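Local coordinates for uncharacterized protein (Parabacteroides merdae ATCC 43184, PDB 4OPW) that is of unknown function but is probably a bacterial adhesin that takes part in cell adhesion through an elongated, mostly parallel beta-solenoid head domain, at residues F21-F26 with L88-A93; G28-N33 with T77-K82; G95-I100 with S116-Q121; I112-N117 with A139-N144; L131-S136 with G159-K164. All blocks are in the same frame, centred on the assembly; numbering follows the deposited sequence.

The five contacts follow an elongated beta-solenoid. Contact 1 pairs neighbouring strands of one wall, contacts 2 and 3 pair strands of the facing wall, and contacts 4 and 5 bridge the interior between walls. Contacts 2 and 3 share a border: Asp-31 OD1 lies 2.8 Å from Asn-98 ND2. Contact 1 packs against both, with Phe-26 CZ 3.5 Å from Phe-32 CB. Contact 4 shares Ser-116 and Asn-117 with contact 3, and its centre is about 6 Å from the centres of contacts 3 and 5. Contacts 2 and 5 are farthest apart, about 21 Å between centres. The side chain of Ile-30 lies about 4 Å from a bound 1,2-ethanediol, probably from the crystallisation liquor.

Contact 1: F21-F26 with L88-A93; sequences FNAIKF and LKEVKA
Strands 23-26 and 90-93 form a parallel, in-register beta-ladder in one wall of the beta-solenoid. Ile-24 is held at both ends of its backbone, its N donating to Glu-90 O and its O accepting from Lys-92 N at 2.8 Å. Phe-26 N continues the ladder to Lys-92 O, and ahead of the strands Lys-89 N makes an almost straight bond (174°) to Asn-22 O.

The tight side carries Ile-24, Phe-26, Val-91 and Ala-93. Phe-26 takes the crowded position between its backbone N and carbonyl carbon (chi1 62°), which brings ring atom CE1 to 3.9 Å from Ala-93 CB, while Val-91 CG1 stands at the ring edge. Leu-88 crosses Ile-24 at nearly a right angle, CD1 to CD1 at 3.7 Å. Phe-32 and Phe-99 of the facing wall press on this layer.

The other side is loose and wet. Lys-25 runs out fully extended, and a water accepts from Lys-92 NZ and weakly from Lys-25 NZ, joining two ammonium groups whose NZ atoms stand 6.0 Å apart. Lys-92 NZ also makes a weak salt bridge to Glu-90 OE2 at 3.2 Å, and that same OE2 receives at 2.6 Å a second water, which also donates weakly to Ile-24 O.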
# COMPACT_ATOMS: atom_id res chain seq x y z
N PHE A 21 17.43 6.08 4.34
CA PHE A 21 16.74 4.94 3.72
C PHE A 21 15.80 5.48 2.65
O PHE A 21 15.31 6.60 2.78
CB PHE A 21 15.99 4.06 4.74
CG PHE A 21 14.87 4.74 5.48
CD1 PHE A 21 13.57 4.74 4.96
CD2 PHE A 21 15.10 5.38 6.69
CE1 PHE A 21 12.53 5.41 5.62
CE2 PHE A 21 14.05 6.02 7.38
CZ PHE A 21 12.78 6.04 6.83
N ASN A 22 15.52 4.68 1.61
CA ASN A 22 14.56 5.11 0.58
C ASN A 22 13.52 3.98 0.34
O ASN A 22 12.71 4.06 -0.58
CB ASN A 22 15.28 5.51 -0.73
CG ASN A 22 16.06 4.39 -1.39
OD1 ASN A 22 15.97 3.22 -0.99
ND2 ASN A 22 16.86 4.74 -2.40
N ALA A 23 13.57 2.92 1.17
CA ALA A 23 12.68 1.78 1.05
C ALA A 23 12.43 1.21 2.42
O ALA A 23 13.32 1.26 3.29
CB ALA A 23 13.29 0.71 0.12
N ILE A 24 11.20 0.72 2.64
CA ILE A 24 10.79 0.21 3.94
C ILE A 24 10.23 -1.21 3.79
O ILE A 24 9.47 -1.48 2.86
CB ILE A 24 9.71 1.15 4.58
CG1 ILE A 24 10.26 2.58 4.83
CG2 ILE A 24 9.16 0.55 5.91
CD1 ILE A 24 9.15 3.68 5.11
N LYS A 25 10.59 -2.09 4.74
CA LYS A 25 10.08 -3.46 4.80
C LYS A 25 9.80 -3.83 6.24
O LYS A 25 10.67 -3.66 7.10
CB LYS A 25 11.06 -4.45 4.14
CG LYS A 25 10.58 -5.90 4.05
CD LYS A 25 11.60 -6.72 3.27
CE LYS A 25 11.31 -8.20 3.24
NZ LYS A 25 12.37 -8.96 2.53
N PHE A 26 8.60 -4.33 6.52
CA PHE A 26 8.28 -4.78 7.88
C PHE A 26 7.12 -5.77 7.82
O PHE A 26 6.31 -5.73 6.89
CB PHE A 26 7.98 -3.60 8.85
CG PHE A 26 6.79 -2.72 8.51
CD1 PHE A 26 6.76 -1.98 7.34
CD2 PHE A 26 5.77 -2.54 9.43
CE1 PHE A 26 5.67 -1.16 7.03
CE2 PHE A 26 4.70 -1.67 9.15
CZ PHE A 26 4.64 -1.02 7.93
N LEU A 88 11.48 8.18 -0.77
CA LEU A 88 10.80 6.91 -0.55
C LEU A 88 10.36 6.32 -1.89
O LEU A 88 9.52 6.91 -2.56
CB LEU A 88 9.62 7.02 0.41
CG LEU A 88 8.94 5.68 0.77
CD1 LEU A 88 9.86 4.80 1.63
CD2 LEU A 88 7.60 5.91 1.44
N LYS A 89 10.95 5.20 -2.29
CA LYS A 89 10.60 4.59 -3.57
C LYS A 89 9.81 3.29 -3.40
O LYS A 89 9.22 2.79 -4.37
CB LYS A 89 11.87 4.35 -4.44
CG LYS A 89 12.76 3.21 -3.90
CD LYS A 89 13.97 2.95 -4.80
CE LYS A 89 14.75 1.77 -4.29
NZ LYS A 89 15.90 1.46 -5.18
N GLU A 90 9.81 2.71 -2.19
CA GLU A 90 9.16 1.41 -2.00
C GLU A 90 8.76 1.14 -0.58
O GLU A 90 9.48 1.48 0.36
CB GLU A 90 10.16 0.32 -2.44
CG GLU A 90 9.72 -1.13 -2.38
CD GLU A 90 10.89 -2.01 -2.72
OE1 GLU A 90 11.31 -2.00 -3.90
OE2 GLU A 90 11.51 -2.59 -1.79
N VAL A 91 7.61 0.47 -0.42
CA VAL A 91 7.12 0.01 0.87
C VAL A 91 6.63 -1.42 0.70
O VAL A 91 5.82 -1.69 -0.21
CB VAL A 91 6.00 0.90 1.50
CG1 VAL A 91 5.56 0.36 2.88
CG2 VAL A 91 6.44 2.37 1.62
N LYS A 92 7.10 -2.33 1.57
CA LYS A 92 6.64 -3.72 1.62
C LYS A 92 6.07 -3.92 3.03
O LYS A 92 6.85 -3.88 4.00
CB LYS A 92 7.78 -4.71 1.28
CG LYS A 92 8.46 -4.42 -0.05
CD LYS A 92 9.32 -5.56 -0.53
CE LYS A 92 9.63 -5.39 -2.00
NZ LYS A 92 11.03 -5.72 -2.33
N ALA A 93 4.76 -4.06 3.16
CA ALA A 93 4.11 -4.21 4.45
C ALA A 93 3.34 -5.53 4.49
O ALA A 93 2.67 -5.90 3.52
CB ALA A 93 3.17 -3.04 4.70
O HOH W 1 11.51 -2.50 0.80
O HOH W 2 11.96 -7.59 -0.53

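Contact 2: G28-N33 with T77-K82; sequences GVIDFN and TKFIVK
Asp-31 OD2 has two partners: Lys-78 NZ, in a salt bridge of 2.7 Å, and a water at 3.1 Å. Asp-31 CG lies beside its own backbone N, and the lysine chain crosses it at about a right angle, bending at its last torsion (chi4 65°) so that NZ meets OD2 from above the carboxylate plane. The water accepts from Phe-79 N and also lies 2.8 Å from Val-29 O; Val-29 is the central residue of an inverse gamma turn, closed by Ile-30 N to Gly-28 O. This water has more acceptors in reach than protons to give. The other oxygen, OD1, is bonded to Asn-98 ND2 of the strand on the far flank.

Beneath this, a parallel beta-ladder joins 31-33 to 80-82 in a wall of the solenoid. Asp-31 N donates to Phe-79 O, Val-81 N to Asp-31 O with a straight 174° bond, and Asn-33 N to Val-81 O at 2.7 Å.

Away from the carboxylate the packing is apolar. Ile-30 lies alongside Phe-79 and sets CG1 over the ring face, 4.0 Å from the centroid of Phe-79. Val-81 spreads its two methyls: CG1 sits over the Phe-32 ring, 3.9 Å from its centroid, while CG2 meets Ile-30 CG2 at 3.7 Å. With an ammonium and an amide on its two oxygens, Asp-31 is probably held as the carboxylate anion.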
# COMPACT_ATOMS: atom_id res chain seq x y z
N GLY A 28 4.39 -7.58 10.67
CA GLY A 28 3.88 -7.71 12.04
C GLY A 28 2.91 -6.60 12.36
O GLY A 28 2.75 -5.67 11.56
N VAL A 29 2.27 -6.68 13.53
CA VAL A 29 1.26 -5.72 13.94
C VAL A 29 1.95 -4.46 14.49
O VAL A 29 2.02 -4.24 15.70
CB VAL A 29 0.21 -6.34 14.88
CG1 VAL A 29 -0.93 -5.34 15.15
CG2 VAL A 29 -0.35 -7.63 14.27
N ILE A 30 2.46 -3.65 13.55
CA ILE A 30 3.21 -2.43 13.85
C ILE A 30 2.47 -1.25 13.26
O ILE A 30 2.01 -1.33 12.13
CB ILE A 30 4.65 -2.54 13.25
CG1 ILE A 30 5.46 -3.68 13.95
CG2 ILE A 30 5.42 -1.20 13.28
CD1 ILE A 30 6.66 -4.17 13.13
N ASP A 31 2.34 -0.16 14.03
CA ASP A 31 1.79 1.09 13.55
C ASP A 31 2.95 1.90 13.03
O ASP A 31 3.72 2.42 13.83
CB ASP A 31 1.04 1.81 14.68
CG ASP A 31 -0.11 0.94 15.16
OD1 ASP A 31 -1.04 0.70 14.36
OD2 ASP A 31 0.02 0.35 16.28
N PHE A 32 3.14 1.96 11.71
CA PHE A 32 4.29 2.64 11.11
C PHE A 32 3.88 3.98 10.50
O PHE A 32 3.11 4.02 9.54
CB PHE A 32 4.96 1.73 10.04
CG PHE A 32 6.38 2.10 9.66
CD1 PHE A 32 6.64 3.29 8.99
CD2 PHE A 32 7.43 1.21 9.87
CE1 PHE A 32 7.95 3.64 8.63
CE2 PHE A 32 8.73 1.55 9.51
CZ PHE A 32 8.99 2.76 8.88
N ASN A 33 4.36 5.09 11.10
CA ASN A 33 4.05 6.46 10.71
C ASN A 33 5.24 7.08 10.02
O ASN A 33 6.33 7.18 10.60
CB ASN A 33 3.63 7.27 11.96
CG ASN A 33 2.37 6.70 12.57
OD1 ASN A 33 1.37 6.49 11.86
ND2 ASN A 33 2.40 6.31 13.84
N THR A 77 2.47 -5.17 23.81
CA THR A 77 1.24 -4.38 24.03
C THR A 77 0.89 -3.54 22.79
O THR A 77 -0.26 -3.54 22.33
CB THR A 77 1.44 -3.51 25.29
OG1 THR A 77 1.68 -4.39 26.40
CG2 THR A 77 0.22 -2.60 25.60
N LYS A 78 1.88 -2.83 22.25
CA LYS A 78 1.75 -2.01 21.05
C LYS A 78 3.14 -1.78 20.52
O LYS A 78 4.10 -1.87 21.29
CB LYS A 78 1.03 -0.67 21.40
CG LYS A 78 0.53 0.11 20.17
CD LYS A 78 -0.59 1.06 20.54
CE LYS A 78 -1.06 1.89 19.37
NZ LYS A 78 -1.70 1.06 18.30
N PHE A 79 3.26 -1.55 19.22
CA PHE A 79 4.56 -1.33 18.59
C PHE A 79 4.36 -0.20 17.57
O PHE A 79 3.73 -0.41 16.52
CB PHE A 79 5.08 -2.63 17.96
CG PHE A 79 6.52 -2.72 17.49
CD1 PHE A 79 7.22 -1.58 17.10
CD2 PHE A 79 7.14 -3.95 17.32
CE1 PHE A 79 8.53 -1.67 16.64
CE2 PHE A 79 8.45 -4.04 16.86
CZ PHE A 79 9.14 -2.90 16.52
N ILE A 80 4.82 1.02 17.93
CA ILE A 80 4.67 2.19 17.07
C ILE A 80 6.03 2.63 16.57
O ILE A 80 6.98 2.72 17.35
CB ILE A 80 3.96 3.38 17.81
CG1 ILE A 80 2.65 2.95 18.53
CG2 ILE A 80 3.70 4.58 16.84
CD1 ILE A 80 2.06 4.07 19.46
N VAL A 81 6.11 2.91 15.27
CA VAL A 81 7.31 3.42 14.61
C VAL A 81 6.95 4.78 14.01
O VAL A 81 5.94 4.90 13.31
CB VAL A 81 7.86 2.43 13.54
CG1 VAL A 81 9.07 3.03 12.81
CG2 VAL A 81 8.22 1.10 14.18
N LYS A 82 7.75 5.81 14.32
CA LYS A 82 7.59 7.13 13.71
C LYS A 82 8.95 7.50 13.09
O LYS A 82 9.92 7.62 13.83
CB LYS A 82 7.11 8.19 14.71
CG LYS A 82 6.84 9.53 14.03
CD LYS A 82 6.43 10.63 15.00
CE LYS A 82 6.60 11.98 14.37
NZ LYS A 82 5.80 13.02 15.06
O HOH W 3 0.99 -2.34 17.46

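Contact 3: G95-I100 with S116-Q121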
# COMPACT_ATOMS: atom_id res chain seq x y z
N GLY A 95 1.57 -8.74 7.52
CA GLY A 95 1.21 -9.18 8.86
C GLY A 95 0.37 -8.26 9.71
O GLY A 95 0.59 -8.17 10.92
N ASN A 96 -0.65 -7.64 9.09
CA ASN A 96 -1.63 -6.82 9.77
C ASN A 96 -1.02 -5.54 10.38
O ASN A 96 -1.48 -5.03 11.39
CB ASN A 96 -2.42 -7.65 10.82
CG ASN A 96 -3.90 -7.34 10.85
OD1 ASN A 96 -4.34 -6.22 10.52
ND2 ASN A 96 -4.71 -8.31 11.28
N ALA A 97 0.01 -5.01 9.70
CA ALA A 97 0.61 -3.73 10.03
C ALA A 97 -0.28 -2.57 9.56
O ALA A 97 -1.17 -2.78 8.72
CB ALA A 97 1.97 -3.63 9.30
N ASN A 98 -0.05 -1.40 10.13
CA ASN A 98 -0.68 -0.16 9.72
C ASN A 98 0.44 0.73 9.18
O ASN A 98 1.36 1.07 9.94
CB ASN A 98 -1.43 0.51 10.89
CG ASN A 98 -2.71 -0.15 11.36
OD1 ASN A 98 -3.39 -0.89 10.63
ND2 ASN A 98 -3.11 0.16 12.58
N PHE A 99 0.45 1.01 7.87
CA PHE A 99 1.43 1.95 7.31
C PHE A 99 0.69 3.24 6.98
O PHE A 99 -0.29 3.20 6.23
CB PHE A 99 2.18 1.42 6.07
CG PHE A 99 3.17 2.44 5.54
CD1 PHE A 99 4.46 2.51 6.06
CD2 PHE A 99 2.80 3.34 4.54
CE1 PHE A 99 5.37 3.47 5.58
CE2 PHE A 99 3.72 4.27 4.04
CZ PHE A 99 4.99 4.35 4.59
N ILE A 100 1.12 4.35 7.56
CA ILE A 100 0.49 5.65 7.28
C ILE A 100 1.54 6.65 6.82
O ILE A 100 2.52 6.89 7.53
CB ILE A 100 -0.28 6.21 8.52
CG1 ILE A 100 -1.44 5.28 8.99
CG2 ILE A 100 -0.80 7.62 8.22
CD1 ILE A 100 -2.11 5.70 10.32
N SER A 116 -1.04 -9.84 3.56
CA SER A 116 -1.56 -10.44 4.78
C SER A 116 -2.17 -9.41 5.76
O SER A 116 -1.58 -9.10 6.80
CB SER A 116 -0.46 -11.26 5.46
OG SER A 116 0.78 -10.56 5.52
N ASN A 117 -3.36 -8.88 5.39
CA ASN A 117 -4.24 -8.04 6.21
C ASN A 117 -3.73 -6.66 6.60
O ASN A 117 -4.39 -5.98 7.42
CB ASN A 117 -4.63 -8.78 7.51
CG ASN A 117 -5.21 -10.13 7.23
OD1 ASN A 117 -6.40 -10.24 6.92
ND2 ASN A 117 -4.37 -11.14 7.25
N CYS A 118 -2.64 -6.19 5.98
CA CYS A 118 -2.12 -4.85 6.26
C CYS A 118 -3.12 -3.76 5.86
O CYS A 118 -4.06 -4.02 5.11
CB CYS A 118 -0.81 -4.64 5.52
SG CYS A 118 0.60 -5.34 6.38
N LEU A 119 -2.91 -2.56 6.41
CA LEU A 119 -3.65 -1.37 6.02
C LEU A 119 -2.62 -0.32 5.64
O LEU A 119 -1.76 0.01 6.45
CB LEU A 119 -4.60 -0.86 7.13
CG LEU A 119 -5.31 0.49 6.86
CD1 LEU A 119 -6.25 0.42 5.63
CD2 LEU A 119 -6.11 0.94 8.07
N VAL A 120 -2.67 0.17 4.40
CA VAL A 120 -1.77 1.22 3.91
C VAL A 120 -2.61 2.45 3.64
O VAL A 120 -3.59 2.37 2.90
CB VAL A 120 -0.96 0.79 2.64
CG1 VAL A 120 -0.19 1.98 2.04
CG2 VAL A 120 -0.04 -0.39 2.94
N GLN A 121 -2.29 3.58 4.28
CA GLN A 121 -3.01 4.83 4.08
C GLN A 121 -2.04 5.92 3.65
O GLN A 121 -1.16 6.31 4.43
CB GLN A 121 -3.78 5.27 5.34
CG GLN A 121 -4.81 4.26 5.85
CD GLN A 121 -5.26 4.64 7.24
OE1 GLN A 121 -4.71 4.19 8.24
NE2 GLN A 121 -6.22 5.51 7.33
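This is a parallel strand pairing with a turn stacked on its end, in the wall of the beta-solenoid that also holds strands 31-36 and 139-147. Strands 98-100 and 119-121 run side by side, their axes 4.8 Å apart and 7° from parallel. Leu-119 N donates to Ala-97 O, Phe-99 N to Leu-119 O and, at 2.8 Å, Gln-121 N to Phe-99 O, each donor lying nearly along the C=O axis.

The preceding turns are matched as well. Gly-95, Asn-96, Ser-116 and Asn-117 all have positive phi, and the two bends lie one against the other. Ser-116 OG occupies the crowded position between its backbone N and carbonyl carbon (chi1 45°), where it accepts from Gly-95 N at 2.8 Å. Ser-116 O takes Asn-96 N at 2.9 Å, a bond bent to 137° at the hydrogen.

Inward, Cys-118 SG touches Ala-97 CB at 3.7 Å, and Val-120 CG1 lies alongside Phe-99, 4.1 Å from its CD2; Phe-26 and Ala-93 of the facing wall cover this layer. On the outer face Ile-100 and Gln-121 run in the same direction, the amide OE1 resting against Ile-100 CG1 at 3.5 Å. Asn-98 presents OD1 to Leu-119 CB at 3.7 Å, while its ND2 is bonded to Asp-31 OD1, so its amide ties into the next strand too. In-register strands and matching turns stacked coil upon coil in this way are typical of parallel beta-helices.

Contact 4: I112-N117 with A139-N144; sequences INANSN and ANMVVN
The interior of the beta-solenoid, near a corner where one wall turns over into the other, holds this contact. Strand 112-114 lies in one wall and strand 139-143 in the facing one; their axes approach to 8.0 Å and their directions differ by 140°. Selenomethionine Met-141 spans the gap. Its CG is anti to the backbone N and the next torsion is extended, so the chain reaches straight in before chi3 (-64°) swings the terminal methyl aside. That methyl, CE, comes obliquely onto Ile-112 CG2 at 3.7 Å and also rests 4.0 Å from Ala-114 CB.

Closer to the corner the walls converge and the side chains shrink with them. Ala-139 CB meets Ala-114 CB at 3.9 Å and lies still nearer, 3.5 Å, to Ala-114 O, so a methyl is laid on a carbonyl there. As is usual in a parallel beta-helix, residues on neighbouring strands extend this filling along the axis: Val-120 of 119-122, with Leu-133 and Val-135 of 130-136, touch Met-141.

Past Ala-114 the chain rounds the corner, and Asn-117 comes beside Ala-139, their CA atoms 3.9 Å apart. The polar groups lie outside the apolar filling. Asn-115 points away from the facing strand, and its ND2 is bonded to Ser-136 OG. Asn-140 likewise starts outward; its OD1 is bonded to Thr-160 OG1, while its ND2 donates at 2.7 Å to a water that lies 3.1 Å from Asn-117 O.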
# COMPACT_ATOMS: atom_id res chain seq x y z
N ILE A 112 4.32 -0.02 -3.84
CA ILE A 112 3.83 -0.50 -2.56
C ILE A 112 3.25 -1.90 -2.70
O ILE A 112 2.41 -2.14 -3.58
CB ILE A 112 2.78 0.47 -1.96
CG1 ILE A 112 3.39 1.90 -1.86
CG2 ILE A 112 2.27 -0.03 -0.57
CD1 ILE A 112 2.52 2.92 -1.28
N ASN A 113 3.73 -2.82 -1.86
CA ASN A 113 3.24 -4.20 -1.80
C ASN A 113 2.64 -4.42 -0.41
O ASN A 113 3.39 -4.39 0.57
CB ASN A 113 4.36 -5.21 -2.09
CG ASN A 113 4.97 -5.10 -3.48
OD1 ASN A 113 4.39 -4.53 -4.41
ND2 ASN A 113 6.16 -5.66 -3.64
N ALA A 114 1.31 -4.58 -0.34
CA ALA A 114 0.60 -4.72 0.92
C ALA A 114 0.04 -6.13 0.97
O ALA A 114 -0.72 -6.54 0.08
CB ALA A 114 -0.52 -3.67 1.02
N ASN A 115 0.49 -6.90 1.97
CA ASN A 115 0.10 -8.29 2.10
C ASN A 115 -0.53 -8.60 3.43
O ASN A 115 -0.55 -7.75 4.33
CB ASN A 115 1.35 -9.17 1.92
CG ASN A 115 2.14 -8.89 0.66
OD1 ASN A 115 3.33 -8.56 0.70
ND2 ASN A 115 1.47 -8.96 -0.48
N SER A 116 -1.04 -9.84 3.56
CA SER A 116 -1.56 -10.44 4.78
C SER A 116 -2.17 -9.41 5.76
O SER A 116 -1.58 -9.10 6.80
CB SER A 116 -0.46 -11.26 5.46
OG SER A 116 0.78 -10.56 5.52
N ASN A 117 -3.36 -8.88 5.39
CA ASN A 117 -4.24 -8.04 6.21
C ASN A 117 -3.73 -6.66 6.60
O ASN A 117 -4.39 -5.98 7.42
CB ASN A 117 -4.63 -8.78 7.51
CG ASN A 117 -5.21 -10.13 7.23
OD1 ASN A 117 -6.40 -10.24 6.92
ND2 ASN A 117 -4.37 -11.14 7.25
N ALA A 139 -5.29 -7.57 2.37
CA ALA A 139 -4.77 -6.27 2.76
C ALA A 139 -5.64 -5.17 2.12
O ALA A 139 -6.44 -5.44 1.21
CB ALA A 139 -3.30 -6.12 2.34
N ASN A 140 -5.56 -3.95 2.65
CA ASN A 140 -6.35 -2.83 2.16
C ASN A 140 -5.49 -1.61 1.97
O ASN A 140 -4.60 -1.34 2.79
CB ASN A 140 -7.49 -2.52 3.14
CG ASN A 140 -8.49 -3.64 3.26
OD1 ASN A 140 -9.27 -3.90 2.34
ND2 ASN A 140 -8.44 -4.38 4.35
N MSE A 141 -5.76 -0.85 0.92
CA MSE A 141 -5.00 0.36 0.69
C MSE A 141 -5.93 1.53 0.41
O MSE A 141 -6.93 1.36 -0.29
CB MSE A 141 -4.02 0.17 -0.46
CG MSE A 141 -2.95 1.22 -0.47
SE MSE A 141 -1.83 0.75 -1.98
CE MSE A 141 -1.18 -0.74 -1.59
N VAL A 142 -5.63 2.69 1.00
CA VAL A 142 -6.42 3.91 0.78
C VAL A 142 -5.45 5.02 0.36
O VAL A 142 -4.55 5.37 1.14
CB VAL A 142 -7.29 4.34 2.00
CG1 VAL A 142 -8.12 5.58 1.66
CG2 VAL A 142 -8.18 3.19 2.49
N VAL A 143 -5.66 5.58 -0.83
CA VAL A 143 -4.85 6.67 -1.37
C VAL A 143 -5.78 7.87 -1.55
O VAL A 143 -6.69 7.82 -2.38
CB VAL A 143 -4.10 6.29 -2.68
CG1 VAL A 143 -3.26 7.45 -3.19
CG2 VAL A 143 -3.22 5.03 -2.48
N ASN A 144 -5.58 8.92 -0.74
CA ASN A 144 -6.47 10.08 -0.77
C ASN A 144 -6.40 10.87 -2.08
O ASN A 144 -7.44 11.35 -2.55
CB ASN A 144 -6.20 11.00 0.42
CG ASN A 144 -6.74 10.49 1.74
OD1 ASN A 144 -7.40 9.45 1.83
ND2 ASN A 144 -6.48 11.23 2.80
O HOH W 4 -6.60 -4.18 6.31

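Contact 5: L131-S136 with G159-K164; sequences LDLNVS and GTINLK
Val-135 and Ile-161 slide past each other in opposite directions, and their closest atoms, Val-135 CG2 and Ile-161 CG1, are 3.6 Å apart. The valine uses both methyls: CG2 goes to the isoleucine, while CG1 lies on the bare CA of Gly-159 at 3.7 Å. Gly-159 has an extended backbone with positive phi (130°), and a CB there would be directed at that methyl, so the absence of a side chain lets the two strands close up. The backbone angles themselves would also press a CB onto the carbonyl O of the preceding residue. Farther along, Leu-133 and Leu-163 reach tip to tip, CD1 to CD2 at 3.7 Å. Both leucines carry CG beside the backbone N and then extend, which lines their ends up across the gap. Ile-161 CG2 fills in more loosely, 4.3 Å from Leu-133 CD1.

Around this first shell, Ile-112 and Ala-114 flank Leu-133 and Val-135 from one neighbouring strand, and Cys-153 and Ile-155 support Leu-163 and Ile-161 from another. Strands 131-136 and 159-163 belong to facing walls of the beta-solenoid, their axes 6.5 Å apart at 152°.

Polar groups form the outermost layer. Asn-134 ND2 donates to Asp-132 OD1 at 3.0 Å, meeting it from above the carboxylate plane, on the side turned from the interior. What meets across the gap is hydrocarbon, so the two walls are joined here by close packing and burial of apolar surface, while hydrogen bonding is left to the strands within each wall.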
# COMPACT_ATOMS: atom_id res chain seq x y z
N LEU A 131 3.22 4.92 -10.27
CA LEU A 131 2.67 4.47 -8.98
C LEU A 131 2.25 3.03 -9.16
O LEU A 131 1.39 2.73 -9.99
CB LEU A 131 1.50 5.37 -8.52
CG LEU A 131 0.93 5.12 -7.10
CD1 LEU A 131 2.01 5.29 -5.99
CD2 LEU A 131 -0.25 6.07 -6.83
N ASP A 132 2.91 2.13 -8.45
CA ASP A 132 2.72 0.69 -8.60
C ASP A 132 2.23 0.09 -7.29
O ASP A 132 3.00 -0.13 -6.35
CB ASP A 132 4.04 0.09 -9.09
CG ASP A 132 4.08 -1.42 -9.25
OD1 ASP A 132 3.02 -2.06 -9.15
OD2 ASP A 132 5.18 -1.95 -9.50
N LEU A 133 0.91 -0.21 -7.24
CA LEU A 133 0.24 -0.69 -6.05
C LEU A 133 -0.18 -2.13 -6.18
O LEU A 133 -0.81 -2.52 -7.18
CB LEU A 133 -0.98 0.19 -5.76
CG LEU A 133 -0.74 1.72 -5.78
CD1 LEU A 133 -2.04 2.47 -5.56
CD2 LEU A 133 0.29 2.14 -4.74
N ASN A 134 0.18 -2.94 -5.19
CA ASN A 134 -0.11 -4.37 -5.18
C ASN A 134 -0.67 -4.78 -3.85
O ASN A 134 -0.10 -4.46 -2.80
CB ASN A 134 1.17 -5.17 -5.47
CG ASN A 134 1.83 -4.74 -6.76
OD1 ASN A 134 1.49 -5.25 -7.82
ND2 ASN A 134 2.73 -3.73 -6.70
N VAL A 135 -1.82 -5.47 -3.88
CA VAL A 135 -2.45 -5.95 -2.66
C VAL A 135 -2.67 -7.46 -2.76
O VAL A 135 -3.02 -7.98 -3.83
CB VAL A 135 -3.78 -5.17 -2.40
CG1 VAL A 135 -4.77 -5.99 -1.56
CG2 VAL A 135 -3.51 -3.81 -1.74
N SER A 136 -2.51 -8.16 -1.62
CA SER A 136 -2.85 -9.59 -1.54
C SER A 136 -3.20 -9.92 -0.09
O SER A 136 -3.04 -9.06 0.78
CB SER A 136 -1.72 -10.46 -2.07
OG SER A 136 -0.63 -10.52 -1.17
N GLY A 159 -8.61 -8.56 -1.18
CA GLY A 159 -8.18 -7.27 -0.67
C GLY A 159 -8.79 -6.12 -1.43
O GLY A 159 -9.55 -6.33 -2.38
N THR A 160 -8.50 -4.88 -0.99
CA THR A 160 -9.11 -3.71 -1.63
C THR A 160 -8.09 -2.59 -1.87
O THR A 160 -7.13 -2.43 -1.09
CB THR A 160 -10.32 -3.15 -0.84
OG1 THR A 160 -9.87 -2.44 0.30
CG2 THR A 160 -11.36 -4.20 -0.45
N ILE A 161 -8.32 -1.81 -2.92
CA ILE A 161 -7.53 -0.62 -3.25
C ILE A 161 -8.52 0.50 -3.50
O ILE A 161 -9.33 0.41 -4.43
CB ILE A 161 -6.52 -0.82 -4.42
CG1 ILE A 161 -5.47 -1.93 -4.06
CG2 ILE A 161 -5.81 0.53 -4.72
CD1 ILE A 161 -4.51 -2.37 -5.20
N ASN A 162 -8.51 1.52 -2.65
CA ASN A 162 -9.39 2.67 -2.78
C ASN A 162 -8.56 3.89 -3.13
O ASN A 162 -7.77 4.36 -2.32
CB ASN A 162 -10.18 2.89 -1.48
CG ASN A 162 -11.17 4.02 -1.51
OD1 ASN A 162 -11.38 4.68 -2.53
ND2 ASN A 162 -11.78 4.30 -0.37
N LEU A 163 -8.74 4.39 -4.36
CA LEU A 163 -8.04 5.57 -4.91
C LEU A 163 -9.08 6.65 -5.00
O LEU A 163 -9.90 6.66 -5.91
CB LEU A 163 -7.42 5.25 -6.28
CG LEU A 163 -6.56 3.98 -6.40
CD1 LEU A 163 -6.03 3.83 -7.82
CD2 LEU A 163 -5.38 4.00 -5.40
N LYS A 164 -9.14 7.48 -3.97
CA LYS A 164 -10.19 8.48 -3.77
C LYS A 164 -10.25 9.60 -4.82
O LYS A 164 -11.35 10.03 -5.18
CB LYS A 164 -10.06 9.12 -2.39
CG LYS A 164 -10.37 8.17 -1.24
CD LYS A 164 -10.42 8.92 0.07
CE LYS A 164 -10.88 8.05 1.22
NZ LYS A 164 -10.61 8.68 2.53